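Local atomic coordinates of D-xylonate dehydratase (Caulobacter crescentus, PDB entry 5OYN), a protein that catalyses the dehydration of D-xylonate to 2-dehydro-3-deoxy-D-arabinonate in D-xylose degradation, and also dehydrates D-gluconate, using a [2Fe-2S] cluster and magnesium. Residues P106-L117 / T563-A571. Sequence-based numbering, arbitrary orientation.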
ATOM      1  N   PRO A 106     -10.674 -12.660 -27.510  1.00 65.94           N
ATOM      2  CA  PRO A 106      -9.993 -12.774 -28.808  1.00 65.88           C
ATOM      3  C   PRO A 106      -8.975 -11.668 -29.125  1.00 60.24           C
ATOM      4  O   PRO A 106      -7.989 -11.965 -29.778  1.00 65.14           O
ATOM      5  CB  PRO A 106     -11.154 -12.723 -29.801  1.00 65.43           C
ATOM      6  CG  PRO A 106     -12.178 -11.899 -29.113  1.00 65.66           C
ATOM      7  CD  PRO A 106     -12.085 -12.264 -27.662  1.00 65.23           C
ATOM      8  N   THR A 107      -9.208 -10.435 -28.685  1.00 59.38           N
ATOM      9  CA  THR A 107      -8.246  -9.353 -28.875  1.00 65.81           C
ATOM     10  C   THR A 107      -8.607  -8.215 -27.935  1.00 67.73           C
ATOM     11  O   THR A 107      -9.771  -8.054 -27.555  1.00 67.58           O
ATOM     12  CB  THR A 107      -8.207  -8.838 -30.327  1.00 64.58           C
ATOM     13  OG1 THR A 107      -7.432  -7.630 -30.394  1.00 64.51           O
ATOM     14  CG2 THR A 107      -9.603  -8.552 -30.827  1.00 58.18           C
ATOM     15  N   ALA A 108      -7.595  -7.428 -27.556  1.00 69.96           N
ATOM     16  CA  ALA A 108      -7.832  -6.270 -26.700  1.00 67.35           C
ATOM     17  C   ALA A 108      -8.473  -5.101 -27.444  1.00 72.01           C
ATOM     18  O   ALA A 108      -8.914  -4.146 -26.789  1.00 65.55           O
ATOM     19  CB  ALA A 108      -6.526  -5.816 -26.049  1.00 64.44           C
ATOM     20  N   ALA A 109      -8.538  -5.149 -28.784  1.00 65.61           N
ATOM     21  CA  ALA A 109      -9.253  -4.109 -29.515  1.00 63.22           C
ATOM     22  C   ALA A 109     -10.712  -4.036 -29.094  1.00 61.48           C
ATOM     23  O   ALA A 109     -11.336  -2.974 -29.210  1.00 60.89           O
ATOM     24  CB  ALA A 109      -9.149  -4.353 -31.021  1.00 68.01           C
ATOM     25  N   LEU A 110     -11.257  -5.140 -28.589  1.00 56.51           N
ATOM     26  CA  LEU A 110     -12.638  -5.155 -28.136  1.00 60.92           C
ATOM     27  C   LEU A 110     -12.861  -4.214 -26.962  1.00 62.16           C
ATOM     28  O   LEU A 110     -13.985  -3.755 -26.735  1.00 61.89           O
ATOM     29  CB  LEU A 110     -13.023  -6.574 -27.733  1.00 61.94           C
ATOM     30  CG  LEU A 110     -13.447  -7.465 -28.888  1.00 62.21           C
ATOM     31  CD1 LEU A 110     -13.729  -8.865 -28.378  1.00 66.15           C
ATOM     32  CD2 LEU A 110     -14.672  -6.861 -29.521  1.00 59.70           C
ATOM     33  N   ASP A 111     -11.812  -3.921 -26.204  1.00 63.18           N
ATOM     34  CA  ASP A 111     -11.978  -3.309 -24.895  1.00 60.31           C
ATOM     35  C   ASP A 111     -11.886  -1.794 -24.919  1.00 60.70           C
ATOM     36  O   ASP A 111     -12.405  -1.146 -24.003  1.00 56.48           O
ATOM     37  CB  ASP A 111     -10.938  -3.879 -23.931  1.00 59.48           C
ATOM     38  CG  ASP A 111     -11.312  -5.270 -23.452  1.00 66.03           C
ATOM     39  OD1 ASP A 111     -12.533  -5.538 -23.364  1.00 63.88           O
ATOM     40  OD2 ASP A 111     -10.406  -6.093 -23.176  1.00 67.09           O
ATOM     41  N   ARG A 112     -11.257  -1.214 -25.944  1.00 60.33           N
ATOM     42  CA  ARG A 112     -11.071   0.229 -25.951  1.00 56.17           C
ATOM     43  C   ARG A 112     -12.406   0.949 -25.880  1.00 59.42           C
ATOM     44  O   ARG A 112     -12.570   1.901 -25.109  1.00 59.34           O
ATOM     45  CB  ARG A 112     -10.298   0.649 -27.188  1.00 54.23           C
ATOM     46  CG  ARG A 112      -9.910   2.102 -27.167  1.00 58.24           C
ATOM     47  CD  ARG A 112      -9.597   2.589 -28.561  1.00 60.25           C
ATOM     48  NE  ARG A 112     -10.823   2.956 -29.253  1.00 63.26           N
ATOM     49  CZ  ARG A 112     -10.949   3.028 -30.572  1.00 60.55           C
ATOM     50  NH1 ARG A 112      -9.919   2.761 -31.361  1.00 60.01           N
ATOM     51  NH2 ARG A 112     -12.110   3.376 -31.096  1.00 69.23           N
ATOM     52  N   ASN A 113     -13.386   0.485 -26.653  1.00 61.42           N
ATOM     53  CA  ASN A 113     -14.679   1.151 -26.655  1.00 61.55           C
ATOM     54  C   ASN A 113     -15.448   0.863 -25.371  1.00 59.19           C
ATOM     55  O   ASN A 113     -16.110   1.755 -24.825  1.00 57.35           O
ATOM     56  CB  ASN A 113     -15.472   0.734 -27.898  1.00 67.31           C
ATOM     57  CG  ASN A 113     -14.940   1.388 -29.190  1.00 65.79           C
ATOM     58  OD1 ASN A 113     -14.336   2.464 -29.160  1.00 64.65           O
ATOM     59  ND2 ASN A 113     -15.173   0.736 -30.321  1.00 65.07           N
ATOM     60  N   LEU A 114     -15.344  -0.370 -24.858  1.00 61.06           N
ATOM     61  CA  LEU A 114     -15.994  -0.721 -23.596  1.00 54.89           C
ATOM     62  C   LEU A 114     -15.427   0.089 -22.435  1.00 54.15           C
ATOM     63  O   LEU A 114     -16.172   0.561 -21.574  1.00 59.89           O
ATOM     64  CB  LEU A 114     -15.851  -2.219 -23.333  1.00 50.89           C
ATOM     65  CG  LEU A 114     -16.394  -2.755 -22.005  1.00 58.57           C
ATOM     66  CD1 LEU A 114     -17.841  -2.375 -21.779  1.00 56.71           C
ATOM     67  CD2 LEU A 114     -16.222  -4.267 -21.929  1.00 61.25           C
ATOM     68  N   SER A 115     -14.109   0.252 -22.387  1.00 54.51           N
ATOM     69  CA  SER A 115     -13.521   1.106 -21.367  1.00 51.62           C
ATOM     70  C   SER A 115     -13.963   2.553 -21.561  1.00 54.90           C
ATOM     71  O   SER A 115     -14.262   3.257 -20.589  1.00 58.99           O
ATOM     72  CB  SER A 115     -11.997   0.968 -21.412  1.00 54.30           C
ATOM     73  OG  SER A 115     -11.346   1.780 -20.456  1.00 53.73           O
ATOM     74  N   TYR A 116     -14.036   3.000 -22.817  1.00 57.17           N
ATOM     75  CA  TYR A 116     -14.514   4.344 -23.132  1.00 57.07           C
ATOM     76  C   TYR A 116     -15.877   4.611 -22.497  1.00 59.76           C
ATOM     77  O   TYR A 116     -16.068   5.616 -21.803  1.00 60.78           O
ATOM     78  CB  TYR A 116     -14.586   4.516 -24.655  1.00 57.46           C
ATOM     79  CG  TYR A 116     -15.466   5.668 -25.102  1.00 59.77           C
ATOM     80  CD1 TYR A 116     -14.996   6.979 -25.070  1.00 60.77           C
ATOM     81  CD2 TYR A 116     -16.769   5.450 -25.549  1.00 60.52           C
ATOM     82  CE1 TYR A 116     -15.799   8.040 -25.464  1.00 60.12           C
ATOM     83  CE2 TYR A 116     -17.585   6.510 -25.941  1.00 58.72           C
ATOM     84  CZ  TYR A 116     -17.091   7.798 -25.897  1.00 60.45           C
ATOM     85  OH  TYR A 116     -17.882   8.854 -26.287  1.00 59.02           O
ATOM     86  N   LEU A 117     -16.841   3.714 -22.734  1.00 60.74           N
ATOM     87  CA  LEU A 117     -18.191   3.891 -22.208  1.00 53.15           C
ATOM     88  C   LEU A 117     -18.166   4.114 -20.714  1.00 56.32           C
ATOM     89  O   LEU A 117     -18.759   5.071 -20.205  1.00 64.27           O
ATOM     90  CB  LEU A 117     -19.051   2.668 -22.530  1.00 56.05           C
ATOM     91  CG  LEU A 117     -19.345   2.440 -24.013  1.00 57.87           C
ATOM     92  CD1 LEU A 117     -19.844   1.022 -24.292  1.00 51.54           C
ATOM     93  CD2 LEU A 117     -20.333   3.492 -24.498  1.00 57.07           C
ATOM     94  N   THR A 563     -20.011 -13.351 -26.657  1.00 68.86           N
ATOM     95  CA  THR A 563     -20.240 -12.689 -25.382  1.00 67.23           C
ATOM     96  C   THR A 563     -21.216 -11.541 -25.563  1.00 66.49           C
ATOM     97  O   THR A 563     -21.305 -10.966 -26.649  1.00 66.60           O
ATOM     98  CB  THR A 563     -18.940 -12.126 -24.782  1.00 66.83           C
ATOM     99  OG1 THR A 563     -18.513 -10.996 -25.556  1.00 67.92           O
ATOM    100  CG2 THR A 563     -17.831 -13.178 -24.747  1.00 63.28           C
ATOM    101  N   PRO A 564     -21.945 -11.172 -24.508  1.00 72.63           N
ATOM    102  CA  PRO A 564     -22.786  -9.964 -24.596  1.00 69.42           C
ATOM    103  C   PRO A 564     -22.075  -8.763 -25.201  1.00 63.60           C
ATOM    104  O   PRO A 564     -22.677  -8.054 -26.009  1.00 70.02           O
ATOM    105  CB  PRO A 564     -23.189  -9.713 -23.131  1.00 66.69           C
ATOM    106  CG  PRO A 564     -23.187 -11.077 -22.506  1.00 64.40           C
ATOM    107  CD  PRO A 564     -22.161 -11.918 -23.251  1.00 63.38           C
ATOM    108  N   TRP A 565     -20.814  -8.507 -24.851  1.00 63.96           N
ATOM    109  CA  TRP A 565     -20.193  -7.296 -25.374  1.00 62.70           C
ATOM    110  C   TRP A 565     -19.895  -7.433 -26.860  1.00 65.83           C
ATOM    111  O   TRP A 565     -19.935  -6.440 -27.596  1.00 66.57           O
ATOM    112  CB  TRP A 565     -18.929  -6.955 -24.584  1.00 55.50           C
ATOM    113  CG  TRP A 565     -18.150  -5.846 -25.186  1.00 55.52           C
ATOM    114  CD1 TRP A 565     -16.889  -5.921 -25.705  1.00 62.04           C
ATOM    115  CD2 TRP A 565     -18.576  -4.489 -25.367  1.00 61.40           C
ATOM    116  NE1 TRP A 565     -16.499  -4.693 -26.199  1.00 59.10           N
ATOM    117  CE2 TRP A 565     -17.515  -3.795 -26.000  1.00 61.67           C
ATOM    118  CE3 TRP A 565     -19.750  -3.791 -25.062  1.00 63.54           C
ATOM    119  CZ2 TRP A 565     -17.595  -2.439 -26.335  1.00 60.04           C
ATOM    120  CZ3 TRP A 565     -19.823  -2.432 -25.389  1.00 62.36           C
ATOM    121  CH2 TRP A 565     -18.751  -1.775 -26.019  1.00 57.79           C
ATOM    122  N   GLN A 566     -19.629  -8.653 -27.327  1.00 61.46           N
ATOM    123  CA  GLN A 566     -19.353  -8.838 -28.746  1.00 66.17           C
ATOM    124  C   GLN A 566     -20.590  -8.551 -29.594  1.00 70.24           C
ATOM    125  O   GLN A 566     -20.478  -7.986 -30.691  1.00 63.59           O
ATOM    126  CB  GLN A 566     -18.836 -10.251 -28.998  1.00 65.66           C
ATOM    127  CG  GLN A 566     -17.412 -10.472 -28.533  1.00 64.17           C
ATOM    128  CD  GLN A 566     -16.982 -11.907 -28.707  1.00 66.33           C
ATOM    129  OE1 GLN A 566     -17.569 -12.641 -29.501  1.00 68.93           O
ATOM    130  NE2 GLN A 566     -15.958 -12.321 -27.966  1.00 67.50           N
ATOM    131  N   GLU A 567     -21.778  -8.923 -29.102  1.00 68.05           N
ATOM    132  CA  GLU A 567     -23.008  -8.570 -29.804  1.00 66.02           C
ATOM    133  C   GLU A 567     -23.135  -7.058 -29.950  1.00 68.99           C
ATOM    134  O   GLU A 567     -23.407  -6.547 -31.046  1.00 73.18           O
ATOM    135  CB  GLU A 567     -24.224  -9.142 -29.080  1.00 68.15           C
ATOM    136  CG  GLU A 567     -25.536  -8.550 -29.584  1.00 72.76           C
ATOM    137  CD  GLU A 567     -26.685  -9.547 -29.616  1.00 74.51           C
ATOM    138  OE1 GLU A 567     -27.839  -9.112 -29.854  1.00 68.09           O
ATOM    139  OE2 GLU A 567     -26.438 -10.756 -29.398  1.00 73.67           O
ATOM    140  N   ILE A 568     -22.928  -6.321 -28.857  1.00 62.31           N
ATOM    141  CA  ILE A 568     -22.975  -4.866 -28.940  1.00 60.81           C
ATOM    142  C   ILE A 568     -21.897  -4.357 -29.877  1.00 65.79           C
ATOM    143  O   ILE A 568     -22.160  -3.518 -30.746  1.00 74.02           O
ATOM    144  CB  ILE A 568     -22.830  -4.229 -27.552  1.00 62.97           C
ATOM    145  CG1 ILE A 568     -24.064  -4.514 -26.702  1.00 60.12           C
ATOM    146  CG2 ILE A 568     -22.569  -2.734 -27.693  1.00 58.42           C
ATOM    147  CD1 ILE A 568     -23.735  -4.675 -25.238  1.00 69.77           C
ATOM    148  N   TYR A 569     -20.664  -4.848 -29.713  1.00 65.58           N
ATOM    149  CA  TYR A 569     -19.561  -4.344 -30.527  1.00 65.77           C
ATOM    150  C   TYR A 569     -19.826  -4.575 -32.009  1.00 69.31           C
ATOM    151  O   TYR A 569     -19.722  -3.652 -32.827  1.00 63.49           O
ATOM    152  CB  TYR A 569     -18.245  -5.001 -30.116  1.00 60.91           C
ATOM    153  CG  TYR A 569     -17.031  -4.445 -30.835  1.00 59.94           C
ATOM    154  CD1 TYR A 569     -16.343  -3.348 -30.328  1.00 59.87           C
ATOM    155  CD2 TYR A 569     -16.565  -5.021 -32.017  1.00 59.77           C
ATOM    156  CE1 TYR A 569     -15.225  -2.832 -30.980  1.00 60.67           C
ATOM    157  CE2 TYR A 569     -15.453  -4.506 -32.685  1.00 57.64           C
ATOM    158  CZ  TYR A 569     -14.785  -3.409 -32.160  1.00 62.86           C
ATOM    159  OH  TYR A 569     -13.669  -2.889 -32.802  1.00 61.45           O
ATOM    160  N   ARG A 570     -20.183  -5.809 -32.372  1.00 68.65           N
ATOM    161  CA  ARG A 570     -20.476  -6.104 -33.767  1.00 64.29           C
ATOM    162  C   ARG A 570     -21.621  -5.245 -34.291  1.00 72.08           C
ATOM    163  O   ARG A 570     -21.664  -4.925 -35.486  1.00 68.84           O
ATOM    164  CB  ARG A 570     -20.781  -7.592 -33.922  1.00 55.31           C
ATOM    165  CG  ARG A 570     -19.572  -8.393 -34.356  1.00 57.87           C
ATOM    166  CD  ARG A 570     -19.847  -9.874 -34.352  1.00 58.77           C
ATOM    167  NE  ARG A 570     -18.839 -10.598 -35.121  1.00 62.60           N
ATOM    168  CZ  ARG A 570     -18.741 -11.926 -35.156  1.00 65.11           C
ATOM    169  NH1 ARG A 570     -19.597 -12.676 -34.462  1.00 61.13           N
ATOM    170  NH2 ARG A 570     -17.787 -12.498 -35.883  1.00 62.86           N
ATOM    171  N   ALA A 571     -22.529  -4.818 -33.408  1.00 70.45           N
ATOM    172  CA  ALA A 571     -23.660  -4.011 -33.850  1.00 68.92           C
ATOM    173  C   ALA A 571     -23.260  -2.573 -34.175  1.00 70.56           C
ATOM    174  O   ALA A 571     -23.666  -2.043 -35.214  1.00 75.48           O
ATOM    175  CB  ALA A 571     -24.764  -4.034 -32.793  1.00 68.46           C
TER
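The indole of Trp565 has Leu114 CB over one face and CB of its own helix neighbour Tyr569 over the opposite face, while Leu110 O lies at its edge, near the ring plane. This is a knob-into-hole packing of the helical segments 109-117 and 564-571, whose axes cross at 90°: Leu110, Asn113, Leu114 and Leu117, in the N-terminal family region, form the hole for Trp565, in the C-terminal one. With CG anti to the backbone N (chi1 172°), the indole points across to segment 106-117, and Leu117 CD1 meets its far end at CH2, 3.5 Å away. Tryptophan suits the place because it joins a broad apolar surface to one N-H donor; an alanine here would probably open a gap between the helices and take from Leu110 O its indole partner. The flat ring of Tyr569 offers a face to Leu110 CD2, a CH-pi contact 3.8 Å from the centroid, and branched Leu110 can send CD1 to Gln566 CG as well. The Asn113 amide can lie by the Tyr569 ring, ND2 3.6 Å from CE1, while ND2 donates to Gly580 O. Glu121 of a second subunit packs on both Leu114 and Trp565, placing the crossing beside a subunit interface; the side chain of Ala109, early in the same segment as Leu114, is about 8 Å from the bound magnesium. Trp565 NE1 donates to Leu110 O at 2.7 Å, the donor lying 35° out of the plane of that carbonyl.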